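Local atomic coordinates of GCN5-related N-acetyltransferase (Kribbella flavida, PDB entry 4H89), a protein that probably transfers an acyl group, most likely acetyl from acetyl-CoA, to a substrate that has not been identified. Residues A92-A97 against K139-L144; I114-A117 against G121-A124. All coordinates share one frame; numbering follows the deposited sequence.

In the fold
Both interactions lie in the GNAT domain, with centres about 15 Å apart, the second nested inside the loop closed by the first. Interaction 1 is central, its centre about 6 Å from the centre of the chain, and sets helix 135-143 against strand 89-96 through two buried aromatic side chains alone. Interaction 2, its centre about 15 Å from that centre, ties the end of helix 105-119 to its own exit loop; three of its four touching residues are buried, one is an exposed glycine, and an aromatic pair combines with a backbone hydrogen bond. Helix 105-119 takes part in both settings: Cys-110 packs on Trp-141, and Leu-144 O lies 3.8 Å from Ile-114 CD1.

Interaction 1. Residues A92-A97 against K139-L144; sequences ASFMVA and KLWQSL
Phe-94 and Trp-141 carry the whole of this contact, which is purely apolar and buries 86 Å² in total. The far corner of the indole does the touching: Trp-141 CH2 lies over one face of the phenyl ring, 3.6 Å from Phe-94 CD2, and Trp-141 CZ2 follows at 3.8 Å from the same atom. With planes at 42° and the six-membered ring centroids 5.0 Å apart, the pair is oblique, and the two side chains run antiparallel, passing alongside each other. Their CA atoms are 11.3 Å apart, so long side chains bridge the gap between strand and helix. In Trp-141, CG sits beside the backbone N and anti to the carbonyl carbon (chi1 -54°), which extends the indole toward the sheet.

No polar group joins Phe-94 to Trp-141. Within segment 139-144, Ser-143 OG donates to Leu-140 O at 2.7 Å, in the carbonyl plane and on a lone pair; on the strand, Phe-94 N bonds with Tyr-36 OH and Ser-93 OG with Tyr-79 OH.

Further aromatic and apolar neighbours extend the packing: Phe-127 meets the indole edge-to-face, and Cys-110 of helix 105-119 packs on it. Met-95, present as selenomethionine, instead packs on Phe-25, Phe-26 and Ile-29 of helix 19-32. The central sheet is thus covered by helices on both faces, with Phe-94 and Trp-141 in the core of one layer, an arrangement that belongs to the alpha/beta GNAT fold.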
loop_
_atom_site.group_PDB
_atom_site.type_symbol
_atom_site.label_atom_id
_atom_site.label_comp_id
_atom_site.label_asym_id
_atom_site.label_seq_id
_atom_site.Cartn_x
_atom_site.Cartn_y
_atom_site.Cartn_z
ATOM N N ALA A 92 -10.708 0.110 1.841
ATOM C CA ALA A 92 -11.514 -1.064 1.942
ATOM C C ALA A 92 -11.231 -1.973 0.772
ATOM O O ALA A 92 -10.707 -1.560 -0.264
ATOM C CB ALA A 92 -12.996 -0.688 1.944
ATOM N N SER A 93 -11.603 -3.231 0.962
ATOM C CA SER A 93 -11.611 -4.265 -0.057
ATOM C C SER A 93 -12.948 -4.994 -0.052
ATOM O O SER A 93 -13.596 -5.072 0.969
ATOM C CB SER A 93 -10.492 -5.289 0.234
ATOM O OG SER A 93 -9.218 -4.677 0.250
ATOM N N PHE A 94 -13.315 -5.512 -1.233
ATOM C CA PHE A 94 -14.609 -6.145 -1.449
ATOM C C PHE A 94 -14.464 -7.461 -2.169
ATOM O O PHE A 94 -13.657 -7.573 -3.100
ATOM C CB PHE A 94 -15.524 -5.223 -2.294
ATOM C CG PHE A 94 -15.706 -3.879 -1.672
ATOM C CD1 PHE A 94 -16.703 -3.667 -0.745
ATOM C CD2 PHE A 94 -14.835 -2.835 -1.937
ATOM C CE1 PHE A 94 -16.821 -2.446 -0.090
ATOM C CE2 PHE A 94 -14.954 -1.618 -1.282
ATOM C CZ PHE A 94 -15.966 -1.404 -0.393
HETATM N N MSE A 95 -15.274 -8.430 -1.750
HETATM C CA MSE A 95 -15.379 -9.707 -2.470
HETATM C C MSE A 95 -16.812 -10.067 -2.555
HETATM O O MSE A 95 -17.516 -10.114 -1.581
HETATM C CB MSE A 95 -14.657 -10.808 -1.727
HETATM C CG MSE A 95 -13.215 -10.383 -1.548
HETATM SE SE MSE A 95 -12.224 -11.931 -0.948
HETATM C CE MSE A 95 -10.656 -11.657 -2.077
ATOM N N VAL A 96 -17.251 -10.333 -3.763
ATOM C CA VAL A 96 -18.619 -10.786 -4.032
ATOM C C VAL A 96 -18.572 -12.166 -4.690
ATOM O O VAL A 96 -17.844 -12.379 -5.648
ATOM C CB VAL A 96 -19.348 -9.793 -4.946
ATOM C CG1 VAL A 96 -20.738 -10.289 -5.297
ATOM C CG2 VAL A 96 -19.433 -8.406 -4.295
ATOM N N ALA A 97 -19.369 -13.087 -4.182
ATOM C CA ALA A 97 -19.481 -14.422 -4.774
ATOM C C ALA A 97 -19.827 -14.353 -6.234
ATOM O O ALA A 97 -20.663 -13.580 -6.624
ATOM C CB ALA A 97 -20.547 -15.232 -4.029
ATOM N N LYS A 139 -16.728 1.563 -12.587
ATOM C CA LYS A 139 -17.951 2.304 -12.804
ATOM C C LYS A 139 -18.827 2.330 -11.561
ATOM O O LYS A 139 -19.477 3.329 -11.287
ATOM C CB LYS A 139 -18.694 1.762 -14.029
ATOM C CG LYS A 139 -17.892 2.075 -15.303
ATOM C CD LYS A 139 -18.628 1.583 -16.525
ATOM C CE LYS A 139 -17.802 1.775 -17.793
ATOM N NZ LYS A 139 -17.344 3.189 -17.963
ATOM N N LEU A 140 -18.863 1.236 -10.812
ATOM C CA LEU A 140 -19.641 1.191 -9.587
ATOM C C LEU A 140 -19.061 2.187 -8.584
ATOM O O LEU A 140 -19.787 2.990 -8.023
ATOM C CB LEU A 140 -19.628 -0.233 -8.989
ATOM C CG LEU A 140 -20.224 -0.383 -7.575
ATOM C CD1 LEU A 140 -21.675 0.022 -7.560
ATOM C CD2 LEU A 140 -20.052 -1.803 -7.049
ATOM N N TRP A 141 -17.743 2.189 -8.430
ATOM C CA TRP A 141 -17.131 3.110 -7.486
ATOM C C TRP A 141 -17.363 4.562 -7.933
ATOM O O TRP A 141 -17.652 5.422 -7.099
ATOM C CB TRP A 141 -15.647 2.860 -7.319
ATOM C CG TRP A 141 -15.194 1.514 -6.971
ATOM C CD1 TRP A 141 -13.960 0.945 -7.334
ATOM C CD2 TRP A 141 -15.865 0.548 -6.245
ATOM N NE1 TRP A 141 -13.852 -0.281 -6.855
ATOM C CE2 TRP A 141 -14.992 -0.568 -6.154
ATOM C CE3 TRP A 141 -17.089 0.484 -5.622
ATOM C CZ2 TRP A 141 -15.341 -1.741 -5.524
ATOM C CZ3 TRP A 141 -17.454 -0.686 -5.013
ATOM C CH2 TRP A 141 -16.581 -1.788 -4.938
ATOM N N GLN A 142 -17.233 4.848 -9.224
ATOM C CA GLN A 142 -17.559 6.189 -9.733
ATOM C C GLN A 142 -18.995 6.572 -9.391
ATOM O O GLN A 142 -19.262 7.730 -9.028
ATOM C CB GLN A 142 -17.292 6.278 -11.241
ATOM C CG GLN A 142 -15.804 6.276 -11.549
ATOM C CD GLN A 142 -15.499 6.189 -13.016
ATOM O OE1 GLN A 142 -16.168 5.455 -13.759
ATOM N NE2 GLN A 142 -14.455 6.863 -13.436
ATOM N N SER A 143 -19.928 5.633 -9.537
ATOM C CA SER A 143 -21.335 5.913 -9.236
ATOM C C SER A 143 -21.575 6.224 -7.759
ATOM O O SER A 143 -22.586 6.837 -7.416
ATOM C CB SER A 143 -22.244 4.764 -9.681
ATOM O OG SER A 143 -22.254 3.679 -8.765
ATOM N N LEU A 144 -20.618 5.832 -6.913
ATOM C CA LEU A 144 -20.673 6.053 -5.478
ATOM C C LEU A 144 -19.763 7.170 -5.054
ATOM O O LEU A 144 -19.490 7.316 -3.870
ATOM C CB LEU A 144 -20.341 4.775 -4.729
ATOM C CG LEU A 144 -21.412 3.694 -4.877
ATOM C CD1 LEU A 144 -20.872 2.391 -4.309
ATOM C CD2 LEU A 144 -22.725 4.110 -4.249
#

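Interaction 2. Residues I114-A117 against G121-A124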
loop_
_atom_site.group_PDB
_atom_site.type_symbol
_atom_site.label_atom_id
_atom_site.label_comp_id
_atom_site.label_asym_id
_atom_site.label_seq_id
_atom_site.Cartn_x
_atom_site.Cartn_y
_atom_site.Cartn_z
ATOM N N ILE A 114 -19.056 3.268 3.130
ATOM C CA ILE A 114 -19.003 4.730 3.101
ATOM C C ILE A 114 -19.729 5.283 4.313
ATOM O O ILE A 114 -19.233 6.231 4.951
ATOM C CB ILE A 114 -19.688 5.254 1.797
ATOM C CG1 ILE A 114 -18.819 4.954 0.586
ATOM C CG2 ILE A 114 -19.992 6.760 1.882
ATOM C CD1 ILE A 114 -19.507 5.074 -0.767
ATOM N N ASP A 115 -20.875 4.717 4.647
ATOM C CA ASP A 115 -21.643 5.172 5.822
ATOM C C ASP A 115 -20.839 4.955 7.106
ATOM O O ASP A 115 -20.755 5.852 7.987
ATOM C CB ASP A 115 -22.997 4.486 5.926
ATOM C CG ASP A 115 -23.937 4.793 4.759
ATOM O OD1 ASP A 115 -23.643 5.679 3.947
ATOM O OD2 ASP A 115 -24.949 4.083 4.664
ATOM N N TRP A 116 -20.185 3.810 7.206
ATOM C CA TRP A 116 -19.331 3.516 8.348
ATOM C C TRP A 116 -18.194 4.514 8.446
ATOM O O TRP A 116 -17.917 5.036 9.522
ATOM C CB TRP A 116 -18.783 2.074 8.219
ATOM C CG TRP A 116 -17.663 1.735 9.164
ATOM C CD1 TRP A 116 -17.798 1.290 10.448
ATOM C CD2 TRP A 116 -16.266 1.835 8.907
ATOM N NE1 TRP A 116 -16.558 1.090 11.004
ATOM C CE2 TRP A 116 -15.596 1.443 10.100
ATOM C CE3 TRP A 116 -15.503 2.214 7.805
ATOM C CZ2 TRP A 116 -14.200 1.360 10.188
ATOM C CZ3 TRP A 116 -14.098 2.189 7.899
ATOM C CH2 TRP A 116 -13.470 1.755 9.084
ATOM N N ALA A 117 -17.517 4.775 7.348
ATOM C CA ALA A 117 -16.336 5.640 7.393
ATOM C C ALA A 117 -16.758 7.020 7.829
ATOM O O ALA A 117 -16.024 7.712 8.549
ATOM C CB ALA A 117 -15.656 5.665 6.033
ATOM N N GLY A 121 -15.690 9.021 11.465
ATOM C CA GLY A 121 -14.910 10.232 11.488
ATOM C C GLY A 121 -13.805 10.375 10.471
ATOM O O GLY A 121 -13.083 11.367 10.470
ATOM N N PHE A 122 -13.716 9.442 9.524
ATOM C CA PHE A 122 -12.697 9.562 8.497
ATOM C C PHE A 122 -13.011 10.784 7.636
ATOM O O PHE A 122 -14.166 11.204 7.489
ATOM C CB PHE A 122 -12.656 8.283 7.644
ATOM C CG PHE A 122 -12.076 7.063 8.343
ATOM C CD1 PHE A 122 -10.729 6.839 8.376
ATOM C CD2 PHE A 122 -12.906 6.189 8.988
ATOM C CE1 PHE A 122 -10.189 5.694 8.948
ATOM C CE2 PHE A 122 -12.397 5.013 9.542
ATOM C CZ PHE A 122 -11.031 4.778 9.561
ATOM N N ARG A 123 -11.968 11.298 6.997
ATOM C CA ARG A 123 -12.062 12.461 6.104
ATOM C C ARG A 123 -12.133 12.097 4.613
ATOM O O ARG A 123 -12.520 12.921 3.800
ATOM C CB ARG A 123 -10.888 13.386 6.307
ATOM C CG ARG A 123 -10.981 14.146 7.590
ATOM C CD ARG A 123 -9.720 14.921 7.911
ATOM N NE ARG A 123 -9.959 16.066 8.788
ATOM C CZ ARG A 123 -10.151 15.983 10.100
ATOM N NH1 ARG A 123 -10.241 17.101 10.744
ATOM N NH2 ARG A 123 -10.250 14.807 10.788
ATOM N N ALA A 124 -11.793 10.858 4.261
ATOM C CA ALA A 124 -11.760 10.407 2.881
ATOM C C ALA A 124 -11.600 8.900 2.871
ATOM O O ALA A 124 -11.344 8.295 3.888
ATOM C CB ALA A 124 -10.620 11.077 2.138
#
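The Phe-122 ring has the carbonyl oxygen of Ala-117 at its edge, in the ring plane, with Phe-122 CD2 3.5 Å from Ala-117 O. The Trp-116 indole comes in obliquely and offers its outer corner: Trp-116 CH2 is 3.5 Å from Phe-122 CE2, while Trp-116 CZ3 is 3.7 Å from the same carbon. The six-membered ring centroids are 5.3 Å apart and the planes are inclined at 42°, so the pair is neither parallel nor perpendicular. In Trp-116, CG is anti to the backbone N (chi1 168°), and this brings the end of the indole nearer to the loop than the direction of its CB would suggest.

Nearer the backbone, the methyl of Ala-117 adds an apolar contact, Ala-117 CB to Phe-122 CD2 at 4.1 Å. The backbone supplies the polar part: Phe-122 N donates to Ala-117 O at 3.0 Å. That oxygen therefore accepts the amide and meets the ring edge of one and the same residue. With an alanine in place of Phe-122 the backbone bond could persist, but Trp-116 CH2 and Ala-117 CB would probably lose their apolar partner and leave a gap beside Leu-173, which also packs against Phe-122.

Positive phi (93°) at Gly-121, where a side chain would collide with the carbonyl oxygen of the residue before, and two bonds back into the last turn make a Schellman motif; Phe-122 N to Ala-117 O is its wide 6-to-1 bond, and the apolar contact of Phe-122 with Ala-117 accompanies it. The motif ends helix 105-119 and turns the chain into strand 124-131, within the beta-alpha-beta crossover from strand 89-96.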